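Long-range contacts in hypothetical protein PH1313 (Pyrococcus horikoshii, PDB 1VBK), which is of unknown function but, as a THUMP-domain protein of the ThiI family, probably binds RNA and ATP in tRNA thiolation or thiamine biosynthesis: residues 66-70 and 229-233; 109-115 and 127-132; 179-185 and 254-260. All coordinates share one frame; numbering follows the deposited sequence.

Contact 1: residues 66-70 and 229-233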
# COMPACT_ATOMS: atom_id res chain seq x y z
N VAL A 66 -14.24 16.69 -17.33
CA VAL A 66 -12.97 17.37 -17.61
C VAL A 66 -12.08 17.29 -16.37
O VAL A 66 -10.86 17.30 -16.47
CB VAL A 66 -13.19 18.87 -17.96
CG1 VAL A 66 -11.84 19.58 -18.05
CG2 VAL A 66 -13.92 19.00 -19.28
N ARG A 67 -12.71 17.19 -15.20
CA ARG A 67 -11.95 17.14 -13.95
C ARG A 67 -11.55 15.75 -13.47
O ARG A 67 -11.05 15.59 -12.35
CB ARG A 67 -12.73 17.85 -12.83
CG ARG A 67 -12.98 19.34 -13.11
CD ARG A 67 -13.46 20.06 -11.85
NE ARG A 67 -14.68 19.47 -11.30
CZ ARG A 67 -15.90 19.68 -11.78
NH1 ARG A 67 -16.94 19.09 -11.21
NH2 ARG A 67 -16.08 20.48 -12.82
N VAL A 68 -11.76 14.75 -14.32
CA VAL A 68 -11.42 13.37 -13.99
C VAL A 68 -10.08 12.97 -14.62
O VAL A 68 -9.97 12.86 -15.84
CB VAL A 68 -12.53 12.41 -14.48
CG1 VAL A 68 -12.14 10.95 -14.21
CG2 VAL A 68 -13.84 12.74 -13.77
N PHE A 69 -9.07 12.75 -13.78
CA PHE A 69 -7.75 12.38 -14.28
C PHE A 69 -7.74 11.06 -15.03
O PHE A 69 -8.51 10.14 -14.72
CB PHE A 69 -6.75 12.34 -13.13
CG PHE A 69 -6.57 13.66 -12.43
CD1 PHE A 69 -6.21 14.80 -13.15
CD2 PHE A 69 -6.76 13.77 -11.06
CE1 PHE A 69 -6.04 16.03 -12.52
CE2 PHE A 69 -6.60 15.00 -10.41
CZ PHE A 69 -6.24 16.13 -11.14
N GLY A 70 -6.87 10.96 -16.03
CA GLY A 70 -6.79 9.74 -16.82
C GLY A 70 -7.51 9.89 -18.15
O GLY A 70 -7.37 9.05 -19.04
N ARG A 229 -12.91 18.82 -5.92
CA ARG A 229 -13.52 18.82 -7.26
C ARG A 229 -12.67 18.09 -8.29
O ARG A 229 -13.03 18.03 -9.47
CB ARG A 229 -13.74 20.25 -7.73
CG ARG A 229 -14.61 21.09 -6.81
CD ARG A 229 -14.71 22.52 -7.30
NE ARG A 229 -15.36 22.63 -8.61
CZ ARG A 229 -14.73 22.93 -9.74
NH1 ARG A 229 -13.43 23.16 -9.74
NH2 ARG A 229 -15.41 23.02 -10.87
N TYR A 230 -11.55 17.53 -7.85
CA TYR A 230 -10.63 16.80 -8.72
C TYR A 230 -10.24 15.48 -8.07
O TYR A 230 -9.28 14.84 -8.49
CB TYR A 230 -9.35 17.62 -8.92
CG TYR A 230 -9.50 18.84 -9.80
CD1 TYR A 230 -9.42 18.74 -11.18
CD2 TYR A 230 -9.74 20.10 -9.24
CE1 TYR A 230 -9.56 19.87 -12.00
CE2 TYR A 230 -9.88 21.23 -10.05
CZ TYR A 230 -9.79 21.10 -11.42
OH TYR A 230 -9.93 22.21 -12.23
N SER A 231 -10.99 15.06 -7.06
CA SER A 231 -10.65 13.83 -6.34
C SER A 231 -11.64 12.67 -6.44
O SER A 231 -11.59 11.76 -5.61
CB SER A 231 -10.43 14.16 -4.86
OG SER A 231 -11.66 14.50 -4.25
N TYR A 232 -12.51 12.69 -7.43
CA TYR A 232 -13.49 11.62 -7.58
C TYR A 232 -12.80 10.26 -7.61
O TYR A 232 -11.85 10.04 -8.37
CB TYR A 232 -14.30 11.84 -8.86
CG TYR A 232 -14.84 13.24 -8.97
CD1 TYR A 232 -14.28 14.14 -9.88
CD2 TYR A 232 -15.88 13.69 -8.15
CE1 TYR A 232 -14.75 15.45 -9.97
CE2 TYR A 232 -16.35 15.00 -8.23
CZ TYR A 232 -15.78 15.87 -9.15
OH TYR A 232 -16.24 17.17 -9.24
N GLY A 233 -13.27 9.34 -6.77
CA GLY A 233 -12.67 8.02 -6.70
C GLY A 233 -12.02 7.77 -5.36
O GLY A 233 -11.70 6.63 -5.01
O HOH W 1 -9.96 13.66 -10.87
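R67 sets its CG beside the backbone N (chi1 -62°), runs extended to CD and then bends at chi3, a path that lays the chain over the Y230 ring and delivers the guanidinium onto R229 and, edge first, to Y232 OH. This joins two loops, one in the ferredoxin-like region, the other in the HUP-clan region. R67 CD stands over one face of Y230, 4.0 Å from the ring centroid and 18° off its normal, a CH-pi contact. R67 NE donates to R229 O at 2.9 Å through a bent bond, with the carbonyl oxygen in the guanidinium plane. Also in that plane lies Y232 OH, which accepts from R67 NH1 at 165°. Two partners at the edge thus fix the rotation of the group. One face carries the R229 guanidinium, stacked with centres 4.0 Å apart, although the charges are alike; E37 gives R67 NH1 a long, weak ion pair that may offset part of this. V68 and Y232 pack on A33 of helix 19-36, and F69 and Y230 each meet F196 edge-to-face. A water joins the backbones: it donates to R67 O and Y230 O, both at 2.7 Å, and accepts from F69 N.

Contact 2: residues 109-115 and 127-132. With MRD ((4R)-2-methylpentane-2,4-diol), chain C.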
# COMPACT_ATOMS: atom_id res chain seq x y z
N PHE A 109 -13.69 23.72 -42.66
CA PHE A 109 -13.93 22.49 -41.90
C PHE A 109 -13.17 21.28 -42.42
O PHE A 109 -12.55 21.31 -43.48
CB PHE A 109 -15.43 22.14 -41.92
CG PHE A 109 -15.87 21.40 -43.17
CD1 PHE A 109 -15.95 22.05 -44.40
CD2 PHE A 109 -16.21 20.05 -43.11
CE1 PHE A 109 -16.37 21.37 -45.55
CE2 PHE A 109 -16.63 19.36 -44.26
CZ PHE A 109 -16.71 20.02 -45.48
N ARG A 110 -13.23 20.20 -41.63
CA ARG A 110 -12.62 18.94 -42.02
C ARG A 110 -13.46 17.85 -41.36
O ARG A 110 -14.23 18.13 -40.44
CB ARG A 110 -11.17 18.82 -41.55
CG ARG A 110 -10.98 18.63 -40.05
CD ARG A 110 -9.64 17.92 -39.79
NE ARG A 110 -9.72 16.53 -40.24
CZ ARG A 110 -8.73 15.86 -40.81
NH1 ARG A 110 -7.55 16.43 -41.01
NH2 ARG A 110 -8.92 14.60 -41.19
N VAL A 111 -13.32 16.63 -41.84
CA VAL A 111 -14.04 15.51 -41.26
C VAL A 111 -12.95 14.56 -40.79
O VAL A 111 -11.95 14.35 -41.48
CB VAL A 111 -14.94 14.78 -42.30
CG1 VAL A 111 -15.66 13.61 -41.63
CG2 VAL A 111 -15.97 15.76 -42.87
N THR A 112 -13.14 14.02 -39.59
CA THR A 112 -12.18 13.09 -39.01
C THR A 112 -12.96 11.84 -38.66
O THR A 112 -13.86 11.88 -37.82
CB THR A 112 -11.52 13.71 -37.75
OG1 THR A 112 -10.88 14.94 -38.10
CG2 THR A 112 -10.49 12.75 -37.16
N ALA A 113 -12.62 10.73 -39.31
CA ALA A 113 -13.33 9.48 -39.06
C ALA A 113 -12.41 8.38 -38.60
O ALA A 113 -11.24 8.31 -39.00
CB ALA A 113 -14.06 9.05 -40.33
N ARG A 114 -12.94 7.51 -37.75
CA ARG A 114 -12.19 6.38 -37.23
C ARG A 114 -13.09 5.16 -37.15
O ARG A 114 -14.19 5.23 -36.61
CB ARG A 114 -11.65 6.69 -35.83
CG ARG A 114 -10.51 7.70 -35.78
CD ARG A 114 -9.21 7.11 -36.32
NE ARG A 114 -8.12 8.08 -36.30
CZ ARG A 114 -8.02 9.12 -37.14
NH1 ARG A 114 -8.94 9.31 -38.07
NH2 ARG A 114 -7.00 9.96 -37.03
N ARG A 115 -12.63 4.04 -37.70
CA ARG A 115 -13.39 2.81 -37.61
C ARG A 115 -12.81 2.07 -36.42
O ARG A 115 -11.77 1.42 -36.53
CB ARG A 115 -13.23 1.94 -38.86
CG ARG A 115 -14.04 2.41 -40.07
CD ARG A 115 -14.09 1.33 -41.14
NE ARG A 115 -12.75 0.91 -41.54
CZ ARG A 115 -12.50 -0.10 -42.37
NH1 ARG A 115 -13.49 -0.80 -42.89
NH2 ARG A 115 -11.24 -0.40 -42.67
N ILE A 127 -14.89 7.57 -45.67
CA ILE A 127 -15.96 8.18 -44.90
C ILE A 127 -15.76 9.70 -44.89
O ILE A 127 -16.70 10.46 -45.13
CB ILE A 127 -15.97 7.67 -43.44
CG1 ILE A 127 -16.33 6.18 -43.42
CG2 ILE A 127 -16.96 8.47 -42.61
CD1 ILE A 127 -16.10 5.51 -42.06
N GLN A 128 -14.53 10.13 -44.61
CA GLN A 128 -14.23 11.56 -44.58
C GLN A 128 -14.55 12.23 -45.92
O GLN A 128 -15.15 13.31 -45.95
CB GLN A 128 -12.75 11.78 -44.22
CG GLN A 128 -12.41 11.25 -42.83
CD GLN A 128 -10.97 11.48 -42.42
OE1 GLN A 128 -10.55 11.04 -41.34
NE2 GLN A 128 -10.20 12.19 -43.25
N ALA A 129 -14.17 11.59 -47.01
CA ALA A 129 -14.42 12.15 -48.34
C ALA A 129 -15.91 12.24 -48.67
O ALA A 129 -16.37 13.27 -49.17
CB ALA A 129 -13.71 11.31 -49.41
N LYS A 130 -16.65 11.17 -48.40
CA LYS A 130 -18.08 11.14 -48.68
C LYS A 130 -18.88 12.11 -47.82
O LYS A 130 -19.79 12.79 -48.32
CB LYS A 130 -18.62 9.72 -48.47
CG LYS A 130 -18.10 8.68 -49.45
CD LYS A 130 -18.66 8.90 -50.84
CE LYS A 130 -18.45 7.68 -51.72
NZ LYS A 130 -19.20 7.80 -53.00
N VAL A 131 -18.57 12.16 -46.53
CA VAL A 131 -19.28 13.06 -45.62
C VAL A 131 -18.94 14.51 -45.97
O VAL A 131 -19.80 15.38 -45.93
CB VAL A 131 -18.90 12.79 -44.15
CG1 VAL A 131 -19.48 13.87 -43.24
CG2 VAL A 131 -19.43 11.43 -43.73
N GLY A 132 -17.67 14.76 -46.30
CA GLY A 132 -17.26 16.10 -46.66
C GLY A 132 -17.96 16.56 -47.93
O GLY A 132 -18.32 17.73 -48.05
C1 MRD C . -10.72 13.38 -47.43
C2 MRD C . -10.76 14.65 -46.59
O2 MRD C . -10.30 14.36 -45.27
CM MRD C . -9.85 15.70 -47.24
C3 MRD C . -12.20 15.15 -46.52
C4 MRD C . -12.33 16.40 -45.63
O4 MRD C . -11.93 16.09 -44.29
C5 MRD C . -13.77 16.93 -45.67
O HOH W 2 -8.28 10.62 -40.34
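Q128 reaches from helix 124-138 to the backbone of strand 108-115, and its amide oxygen takes the backbone N-H of A113: A113 N to Q128 OE1 is 2.9 Å and nearly straight at 171°. The donor comes in 24° from the amide plane. A side chain extended beyond CG spans the gap, with Q128 CD passing 3.2 Å from V111 O.

The tight part lies beneath, where the helix packs on the strand in the beta-alpha-beta unit of the THUMP domain; the axes of strand 109-115 and helix 127-132 approach to 7.6 Å, with 140° between their directions. A113 CB sits against I127 CG2 at 3.7 Å, while the two methyls of V111 meet V131 CG1, CG2 of V111 at 4.0 Å. V131 and V111 continue onto I154 of strand 150-157, so helix and sheet share one apolar layer. At one end the edge of the F109 ring faces G132 O.

The other side is polar and hydrated. A water accepts from R114 NH1 and lies close to Q128 OE1, though that second approach is unusually short and the bond doubtful. Q128 NE2 donates to O2 of a methylpentanediol, probably from the crystallisation liquor, whose O4 accepts from V111 N at 2.9 Å; its C5 packs on G132 CA. R110 folds back, NH2 bonding V111 O.

With Q128 cut back to an alanine, A113 N is likely to lose its acceptor, and the diol one of its two hydrogen bonds.

Chemically, the amide acts as a bridge: one group serves as acceptor to the strand backbone and donor to the diol, so the helix-strand seam has a polar as well as an apolar fastening.

Contact 3: residues 179-185 and 254-260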
# COMPACT_ATOMS: atom_id res chain seq x y z
N GLU A 179 -2.57 4.11 -9.09
CA GLU A 179 -1.19 4.12 -8.63
C GLU A 179 -1.01 4.13 -7.12
O GLU A 179 -0.03 4.66 -6.60
CB GLU A 179 -0.44 5.32 -9.24
CG GLU A 179 -0.29 5.27 -10.77
CD GLU A 179 0.51 4.07 -11.27
OE1 GLU A 179 1.55 3.73 -10.65
OE2 GLU A 179 0.11 3.47 -12.29
N GLY A 180 -1.96 3.53 -6.40
CA GLY A 180 -1.84 3.45 -4.95
C GLY A 180 -2.44 4.58 -4.13
O GLY A 180 -3.08 5.49 -4.66
N ARG A 181 -2.21 4.51 -2.82
CA ARG A 181 -2.73 5.50 -1.89
C ARG A 181 -1.64 6.12 -1.02
O ARG A 181 -0.76 5.43 -0.51
CB ARG A 181 -3.79 4.84 -1.00
CG ARG A 181 -4.12 5.60 0.27
CD ARG A 181 -5.04 4.77 1.15
NE ARG A 181 -6.36 4.65 0.57
CZ ARG A 181 -7.27 3.76 0.94
NH1 ARG A 181 -7.00 2.89 1.91
NH2 ARG A 181 -8.47 3.75 0.37
N MET A 182 -1.72 7.44 -0.85
CA MET A 182 -0.75 8.17 -0.04
C MET A 182 -1.48 9.22 0.79
O MET A 182 -2.64 9.53 0.51
CB MET A 182 0.26 8.91 -0.93
CG MET A 182 1.02 8.04 -1.90
SD MET A 182 2.26 9.05 -2.74
CE MET A 182 3.11 7.81 -3.70
N ILE A 183 -0.83 9.74 1.82
CA ILE A 183 -1.44 10.80 2.60
C ILE A 183 -0.75 12.06 2.09
O ILE A 183 0.40 12.01 1.65
CB ILE A 183 -1.18 10.68 4.13
CG1 ILE A 183 0.33 10.71 4.41
CG2 ILE A 183 -1.83 9.42 4.67
CD1 ILE A 183 0.67 10.80 5.89
N GLY A 184 -1.47 13.18 2.11
CA GLY A 184 -0.89 14.42 1.65
C GLY A 184 -0.96 15.40 2.80
O GLY A 184 -2.04 15.67 3.31
N ILE A 185 0.19 15.92 3.22
CA ILE A 185 0.20 16.88 4.31
C ILE A 185 -0.20 18.22 3.73
O ILE A 185 0.57 18.85 3.00
CB ILE A 185 1.60 16.98 4.96
CG1 ILE A 185 2.09 15.60 5.40
CG2 ILE A 185 1.54 17.91 6.17
CD1 ILE A 185 1.16 14.88 6.36
N PHE A 254 -4.78 2.61 7.07
CA PHE A 254 -5.24 2.67 5.69
C PHE A 254 -4.30 2.08 4.64
O PHE A 254 -4.61 2.12 3.45
CB PHE A 254 -5.59 4.11 5.34
CG PHE A 254 -6.84 4.60 6.02
CD1 PHE A 254 -8.09 4.37 5.45
CD2 PHE A 254 -6.78 5.22 7.27
CE1 PHE A 254 -9.26 4.76 6.10
CE2 PHE A 254 -7.94 5.60 7.93
CZ PHE A 254 -9.18 5.38 7.35
N GLY A 255 -3.18 1.52 5.07
CA GLY A 255 -2.25 0.93 4.12
C GLY A 255 -1.65 1.94 3.15
O GLY A 255 -1.48 1.65 1.97
N VAL A 256 -1.32 3.12 3.66
CA VAL A 256 -0.72 4.19 2.88
C VAL A 256 0.69 3.79 2.44
O VAL A 256 1.47 3.29 3.25
CB VAL A 256 -0.66 5.49 3.73
CG1 VAL A 256 0.16 6.55 3.03
CG2 VAL A 256 -2.07 5.99 4.00
N LYS A 257 1.01 4.02 1.17
CA LYS A 257 2.32 3.66 0.63
C LYS A 257 3.28 4.83 0.49
O LYS A 257 4.45 4.65 0.16
CB LYS A 257 2.15 3.00 -0.75
CG LYS A 257 1.56 3.94 -1.80
CD LYS A 257 1.30 3.23 -3.12
CE LYS A 257 2.58 2.83 -3.82
NZ LYS A 257 2.29 2.18 -5.12
N GLY A 258 2.79 6.04 0.75
CA GLY A 258 3.65 7.20 0.63
C GLY A 258 3.09 8.45 1.27
O GLY A 258 1.91 8.52 1.61
N VAL A 259 3.95 9.45 1.44
CA VAL A 259 3.56 10.72 2.03
C VAL A 259 3.97 11.83 1.07
O VAL A 259 5.07 11.81 0.51
CB VAL A 259 4.26 10.94 3.39
CG1 VAL A 259 3.95 12.33 3.93
CG2 VAL A 259 3.81 9.87 4.38
N ILE A 260 3.07 12.79 0.88
CA ILE A 260 3.29 13.92 -0.03
C ILE A 260 3.41 15.23 0.74
O ILE A 260 2.56 15.54 1.57
CB ILE A 260 2.13 14.04 -1.04
CG1 ILE A 260 2.03 12.76 -1.87
CG2 ILE A 260 2.33 15.26 -1.93
CD1 ILE A 260 0.68 12.56 -2.52
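R181 and F254 meet through a side-chain-to-backbone hydrogen bond: R181 NH1 donates to F254 O at 2.9 Å, on a lone pair in the carbonyl plane. With chi1 at 163° the R181 chain leaves opposite its backbone N, and the bend at chi3 carries the guanidinium to the helix end, where G255 closes a Schellman motif. E204 forms a salt bridge with R181 NE, and D253 O of the second subunit also accepts from NH1.

Backbone bonds form the next group. K257 N meets R181 O almost linearly at 173°, and the ladder continues as I183 N to G258 O, I260 N to I183 O and I185 N to I260 O, the last two at 2.9 Å. V259 CA adds a CH...O contact to I183 O.

Apolar packing divides between the sheet faces. I183 lies alongside V259, its CG1 3.6 Å from V259 CG2, while its CG2 touches V256 CG2 at 3.5 Å; helix 244-254 covers this face through I251. On the other face M182 SD rests 3.8 Å from I260 CG1, under M198 of helix 189-200.

Parallel neighbours in a five-stranded sheet of order 3-2-1-4-5, with helices on both faces, mark the Rossmann-like alpha/beta fold of the HUP clan.

In the fold
From the N terminus, the chain first opens contact 1 at 66-70, in the loop between helix 58-65 and strand 71-81. Contact 2 follows within the THUMP range and closes locally, 109-115 with 127-132, before contact 1 is completed; its atoms stay about 17 Å from contact 1 at the nearest. Strand 181-185 then opens contact 3, 229-233 closes contact 1, and 254-260 closes contact 3, so contacts 1 and 3 cross, with nearest atoms about 7 Å apart. Contact 1 ties the ferredoxin-like region to the alpha/beta region whose central strands contact 3 joins. Contacts 2 and 3, centres about 46 Å apart, lie on opposite sides of the chain's centre.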